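Local coordinates for protein triacylglycerol lipase (Yarrowia lipolytica, PDB 3O0D) that probably hydrolyses the ester bonds of triacylglycerols, as a secreted, glycosylated lipase of the alpha/beta-hydrolase fold, at residues N127-Q139 against L163-L175. Numbering follows the deposited sequence. Where two conformers were deposited one is given.
With NAG (2-acetamido-2-deoxy-beta-D-glucopyranose), chain I; NAG (2-acetamido-2-deoxy-beta-D-glucopyranose), chain H.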
loop_
_atom_site.group_PDB
_atom_site.type_symbol
_atom_site.label_atom_id
_atom_site.label_comp_id
_atom_site.label_asym_id
_atom_site.label_seq_id
_atom_site.Cartn_x
_atom_site.Cartn_y
_atom_site.Cartn_z
ATOM N N ASN A 127 -11.615 -4.127 -11.299
ATOM C CA ASN A 127 -11.324 -3.295 -12.449
ATOM C C ASN A 127 -10.994 -1.848 -12.094
ATOM O O ASN A 127 -10.276 -1.130 -12.805
ATOM C CB ASN A 127 -12.560 -3.320 -13.380
ATOM C CG ASN A 127 -12.340 -2.533 -14.649
ATOM N N GLY A 128 -11.523 -1.381 -10.989
ATOM C CA GLY A 128 -11.181 -0.087 -10.501
ATOM C C GLY A 128 -9.687 -0.006 -10.068
ATOM O O GLY A 128 -9.065 0.984 -10.310
ATOM N N PHE A 129 -9.237 -1.027 -9.348
ATOM C CA PHE A 129 -7.818 -1.031 -8.796
ATOM C C PHE A 129 -6.865 -1.175 -9.954
ATOM O O PHE A 129 -5.783 -0.582 -9.925
ATOM C CB PHE A 129 -7.620 -2.173 -7.801
ATOM C CG PHE A 129 -8.487 -2.004 -6.549
ATOM C CD1 PHE A 129 -8.781 -0.731 -6.081
ATOM C CD2 PHE A 129 -9.005 -3.105 -5.903
ATOM C CE1 PHE A 129 -9.603 -0.577 -5.009
ATOM C CE2 PHE A 129 -9.859 -2.922 -4.771
ATOM C CZ PHE A 129 -10.117 -1.647 -4.365
ATOM N N ILE A 130 -7.269 -1.906 -11.009
ATOM C CA ILE A 130 -6.417 -1.911 -12.217
ATOM C C ILE A 130 -6.320 -0.563 -12.796
ATOM O O ILE A 130 -5.244 -0.151 -13.272
ATOM C CB ILE A 130 -6.920 -2.903 -13.321
ATOM C CG1 ILE A 130 -6.943 -4.294 -12.716
ATOM C CG2 ILE A 130 -6.048 -2.746 -14.647
ATOM C CD1 ILE A 130 -7.091 -5.424 -13.730
ATOM N N GLN A 131 -7.425 0.204 -12.819
ATOM C CA GLN A 131 -7.315 1.557 -13.258
ATOM C C GLN A 131 -6.356 2.449 -12.405
ATOM O O GLN A 131 -5.668 3.346 -12.922
ATOM C CB GLN A 131 -8.703 2.229 -13.304
ATOM C CG GLN A 131 -8.697 3.720 -13.669
ATOM C CD GLN A 131 -8.041 4.036 -15.011
ATOM O OE1 GLN A 131 -7.954 3.174 -15.891
ATOM N NE2 GLN A 131 -7.559 5.265 -15.163
ATOM N N SER A 132 -6.387 2.270 -11.096
ATOM C CA SER A 132 -5.513 3.038 -10.218
ATOM C C SER A 132 -4.031 2.728 -10.547
ATOM O O SER A 132 -3.212 3.633 -10.611
ATOM C CB SER A 132 -5.806 2.653 -8.774
ATOM O OG SER A 132 -7.211 2.727 -8.537
ATOM N N TYR A 133 -3.791 1.440 -10.734
ATOM C CA TYR A 133 -2.407 0.925 -11.126
ATOM C C TYR A 133 -2.078 1.535 -12.508
ATOM O O TYR A 133 -1.051 2.129 -12.721
ATOM C CB TYR A 133 -2.322 -0.589 -11.167
ATOM C CG TYR A 133 -1.108 -0.900 -12.024
ATOM C CD1 TYR A 133 0.151 -0.750 -11.507
ATOM C CD2 TYR A 133 -1.263 -1.412 -13.337
ATOM C CE1 TYR A 133 1.329 -0.993 -12.325
ATOM C CE2 TYR A 133 -0.119 -1.655 -14.134
ATOM C CZ TYR A 133 1.138 -1.462 -13.630
ATOM O OH TYR A 133 2.252 -1.731 -14.422
ATOM N N ASN A 134 -3.012 1.458 -13.449
ATOM C CA ASN A 134 -2.686 2.004 -14.746
ATOM C C ASN A 134 -2.440 3.432 -14.777
ATOM O O ASN A 134 -1.592 3.911 -15.532
ATOM C CB ASN A 134 -3.826 1.616 -15.758
ATOM C CG ASN A 134 -3.373 0.683 -16.802
ATOM O OD1 ASN A 134 -2.782 -0.369 -16.552
ATOM N ND2 ASN A 134 -3.745 1.053 -18.055
ATOM N N ASN A 135 -3.242 4.174 -14.024
ATOM C CA ASN A 135 -3.129 5.567 -13.951
ATOM C C ASN A 135 -1.803 5.957 -13.288
ATOM O O ASN A 135 -1.233 6.977 -13.588
ATOM C CB ASN A 135 -4.375 6.196 -13.223
ATOM C CG ASN A 135 -4.441 7.635 -13.378
ATOM O OD1 ASN A 135 -4.439 8.219 -14.559
ATOM N ND2 ASN A 135 -4.561 8.328 -12.291
ATOM N N THR A 136 -1.340 5.147 -12.377
ATOM C CA THR A 136 0.020 5.434 -11.813
ATOM C C THR A 136 1.114 5.216 -12.926
ATOM O O THR A 136 1.895 6.116 -13.177
ATOM C CB THR A 136 0.373 4.510 -10.643
ATOM O OG1 THR A 136 -0.679 4.447 -9.704
ATOM C CG2 THR A 136 1.674 5.059 -9.891
ATOM N N TYR A 137 1.031 4.098 -13.606
ATOM C CA TYR A 137 2.016 3.740 -14.650
ATOM C C TYR A 137 2.056 4.835 -15.744
ATOM O O TYR A 137 3.121 5.382 -16.141
ATOM C CB TYR A 137 1.712 2.363 -15.188
ATOM C CG TYR A 137 2.793 1.908 -16.150
ATOM C CD1 TYR A 137 3.877 1.148 -15.713
ATOM C CD2 TYR A 137 2.756 2.327 -17.455
ATOM C CE1 TYR A 137 4.903 0.788 -16.597
ATOM C CE2 TYR A 137 3.774 1.994 -18.344
ATOM C CZ TYR A 137 4.837 1.218 -17.901
ATOM O OH TYR A 137 5.815 0.874 -18.825
ATOM N N ASN A 138 0.853 5.217 -16.218
ATOM C CA ASN A 138 0.828 6.175 -17.289
ATOM C C ASN A 138 1.287 7.516 -16.929
ATOM O O ASN A 138 1.697 8.262 -17.822
ATOM C CB ASN A 138 -0.574 6.241 -17.942
ATOM C CG ASN A 138 -0.966 4.948 -18.626
ATOM O OD1 ASN A 138 -2.161 4.657 -18.735
ATOM N ND2 ASN A 138 -0.018 4.179 -19.105
ATOM N N GLN A 139 1.261 7.906 -15.601
ATOM C CA GLN A 139 1.740 9.205 -15.207
ATOM C C GLN A 139 3.229 9.271 -14.815
ATOM O O GLN A 139 3.853 10.309 -14.910
ATOM C CB GLN A 139 0.945 9.739 -13.995
ATOM C CG GLN A 139 -0.580 10.107 -14.321
ATOM C CD GLN A 139 -1.236 10.709 -13.127
ATOM O OE1 GLN A 139 -1.083 11.900 -12.834
ATOM N NE2 GLN A 139 -1.928 9.885 -12.394
ATOM N N LEU A 163 -6.632 3.842 -1.388
ATOM C CA LEU A 163 -6.538 3.396 -2.788
ATOM C C LEU A 163 -5.037 3.426 -3.253
ATOM O O LEU A 163 -4.660 2.602 -4.105
ATOM C CB LEU A 163 -7.417 4.335 -3.632
ATOM C CG LEU A 163 -7.432 3.961 -5.124
ATOM C CD1 LEU A 163 -8.035 2.545 -5.317
ATOM C CD2 LEU A 163 -8.130 5.107 -5.887
ATOM N N GLY A 164 -4.270 4.412 -2.729
ATOM C CA GLY A 164 -2.785 4.413 -2.925
ATOM C C GLY A 164 -2.153 3.084 -2.561
ATOM O O GLY A 164 -1.185 2.662 -3.198
ATOM N N GLY A 165 -2.654 2.378 -1.537
ATOM C CA GLY A 165 -2.081 1.136 -1.132
ATOM C C GLY A 165 -2.417 0.055 -2.173
ATOM O O GLY A 165 -1.671 -0.850 -2.443
ATOM N N ALA A 166 -3.657 0.077 -2.681
ATOM C CA ALA A 166 -3.973 -0.863 -3.762
ATOM C C ALA A 166 -3.106 -0.614 -4.972
ATOM O O ALA A 166 -2.624 -1.638 -5.546
ATOM C CB ALA A 166 -5.540 -0.683 -4.120
ATOM N N ALA A 167 -2.949 0.628 -5.411
ATOM C CA ALA A 167 -2.114 1.000 -6.576
ATOM C C ALA A 167 -0.653 0.533 -6.241
ATOM O O ALA A 167 0.037 -0.030 -7.121
ATOM C CB ALA A 167 -2.125 2.489 -6.841
ATOM N N ALA A 168 -0.215 0.699 -5.013
ATOM C CA ALA A 168 1.161 0.307 -4.668
ATOM C C ALA A 168 1.447 -1.197 -4.745
ATOM O O ALA A 168 2.456 -1.625 -5.215
ATOM C CB ALA A 168 1.563 0.878 -3.272
ATOM N N LEU A 169 0.524 -1.962 -4.260
ATOM C CA LEU A 169 0.570 -3.426 -4.344
ATOM C C LEU A 169 0.701 -3.879 -5.824
ATOM O O LEU A 169 1.650 -4.621 -6.190
ATOM C CB LEU A 169 -0.579 -4.087 -3.628
ATOM C CG LEU A 169 -0.633 -5.577 -3.836
ATOM C CD1 LEU A 169 0.702 -6.194 -3.270
ATOM C CD2 LEU A 169 -1.848 -6.353 -3.256
ATOM N N LEU A 170 -0.204 -3.351 -6.658
ATOM C CA LEU A 170 -0.149 -3.692 -8.077
ATOM C C LEU A 170 1.098 -3.147 -8.749
ATOM O O LEU A 170 1.682 -3.884 -9.580
ATOM C CB LEU A 170 -1.409 -3.104 -8.800
ATOM C CG LEU A 170 -2.626 -3.822 -8.304
ATOM C CD1 LEU A 170 -3.922 -3.164 -9.015
ATOM C CD2 LEU A 170 -2.578 -5.257 -8.568
ATOM N N PHE A 171 1.544 -1.932 -8.385
ATOM C CA PHE A 171 2.714 -1.364 -9.027
ATOM C C PHE A 171 3.933 -2.199 -8.558
ATOM O O PHE A 171 4.888 -2.451 -9.377
ATOM C CB PHE A 171 2.902 0.123 -8.674
ATOM C CG PHE A 171 3.716 0.836 -9.646
ATOM C CD1 PHE A 171 3.116 1.688 -10.582
ATOM C CD2 PHE A 171 5.114 0.595 -9.728
ATOM C CE1 PHE A 171 3.866 2.364 -11.562
ATOM C CE2 PHE A 171 5.856 1.211 -10.694
ATOM C CZ PHE A 171 5.239 2.126 -11.655
ATOM N N GLY A 172 3.953 -2.624 -7.283
ATOM C CA GLY A 172 5.057 -3.511 -6.850
ATOM C C GLY A 172 5.107 -4.857 -7.574
ATOM O O GLY A 172 6.178 -5.392 -7.963
ATOM N N ILE A 173 3.936 -5.377 -7.876
ATOM C CA ILE A 173 3.818 -6.623 -8.622
ATOM C C ILE A 173 4.348 -6.380 -10.038
ATOM O O ILE A 173 5.144 -7.238 -10.528
ATOM C CB ILE A 173 2.402 -7.177 -8.627
ATOM C CG1 ILE A 173 2.051 -7.711 -7.216
ATOM C CG2 ILE A 173 2.312 -8.436 -9.592
ATOM C CD1 ILE A 173 0.549 -7.830 -7.048
ATOM N N ASN A 174 3.977 -5.268 -10.664
ATOM C CA ASN A 174 4.508 -4.833 -12.014
ATOM C C ASN A 174 6.066 -4.855 -11.970
ATOM O O ASN A 174 6.705 -5.536 -12.750
ATOM C CB ASN A 174 3.992 -3.438 -12.382
ATOM C CG ASN A 174 4.930 -2.669 -13.185
ATOM O OD1 ASN A 174 5.455 -1.538 -12.825
ATOM N ND2 ASN A 174 5.226 -3.251 -14.354
ATOM N N LEU A 175 6.648 -4.156 -10.990
ATOM C CA LEU A 175 8.122 -4.027 -10.918
ATOM C C LEU A 175 8.764 -5.416 -10.699
ATOM O O LEU A 175 9.817 -5.718 -11.287
ATOM C CB LEU A 175 8.492 -3.100 -9.754
ATOM C CG LEU A 175 8.248 -1.644 -10.087
ATOM C CD1 LEU A 175 8.447 -0.742 -8.759
ATOM C CD2 LEU A 175 9.130 -1.061 -11.212
HETATM C C1 NAG I . -3.361 0.288 -19.227
HETATM C C2 NAG I . -4.552 -0.217 -20.032
HETATM C C3 NAG I . -4.023 -0.679 -21.386
HETATM C C4 NAG I . -3.125 0.332 -22.098
HETATM C C5 NAG I . -2.021 0.822 -21.161
HETATM C C6 NAG I . -1.253 2.053 -21.622
HETATM C C7 NAG I . -6.405 -1.128 -18.758
HETATM C C8 NAG I . -7.085 -2.287 -18.140
HETATM N N2 NAG I . -5.232 -1.318 -19.396
HETATM O O3 NAG I . -5.105 -1.086 -22.242
HETATM O O4 NAG I . -2.535 -0.393 -23.170
HETATM O O5 NAG I . -2.600 1.244 -19.925
HETATM O O6 NAG I . -0.012 2.008 -20.953
HETATM O O7 NAG I . -6.918 -0.028 -18.678
HETATM C C1 NAG H . 8.214 -2.162 -17.647
HETATM C C2 NAG H . 9.074 -1.607 -16.490
HETATM C C3 NAG H . 10.535 -1.650 -16.922
HETATM C C4 NAG H . 10.935 -3.062 -17.363
HETATM C C5 NAG H . 10.015 -3.425 -18.504
HETATM C C6 NAG H . 10.323 -4.733 -19.258
HETATM C C7 NAG H . 8.018 0.114 -15.086
HETATM C C8 NAG H . 7.803 1.577 -14.829
HETATM N N2 NAG H . 8.760 -0.217 -16.150
HETATM O O3 NAG H . 11.339 -1.201 -15.814
HETATM O O4 NAG H . 12.264 -3.022 -17.891
HETATM O O5 NAG H . 8.674 -3.444 -17.969
HETATM O O6 NAG H . 10.577 -5.711 -18.315
HETATM O O7 NAG H . 7.513 -0.735 -14.374
#
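Tyr133 has its CG anti to the backbone N (chi1 160°), which lays the ring along helix 163-177, while Phe171 uses the same kind of torsion to turn its own ring back toward helix 127-150. The two rings meet obliquely, planes 59° apart, with Tyr133 CE1 3.7 Å from Phe171 CD1. Thr136 CG2 adds an aliphatic contact, 3.7 Å from Phe171 CD1, and Thr136 OG1 turns back to Ser132 O at 2.8 Å, a bond that satisfies the hydroxyl within its own helix and suits threonine to a buried helix face. At the centre the partner is small: Ala167 lets the backbones close to 4.6 Å between its CA and that of Tyr133. Beside it Leu170 sets its CB 3.6 Å from Tyr133 CB. Toward the N-terminal ends, the Phe129 ring takes Ala166 CB over one face, 4.2 Å from the centroid in a CH-pi contact, and Leu163 CD1 at its edge; a flat ring suits the place because one methyl can lie over its face while another meets its rim. Ser132, small enough to lie against Leu163, sends its hydroxyl to Phe66 O. Tyr133 OH hydrogen-bonds Ala112 O, beside Asn174; a leucine in its place would probably leave that carbonyl without its mate and open a gap against Phe171 and Asn174. The axes of segments 127-139 and 163-175 cross at -70° and come within 8.3 Å. Helix 163-177 follows strand 155-161 at what is probably the nucleophile elbow of the lipase, and Ala168 and Leu175 pack on that strand. Helix 195-206 meets Leu170 through Phe197, and helix 127-150 rests Ser132 and Thr136 on Val68 of strand 68-75.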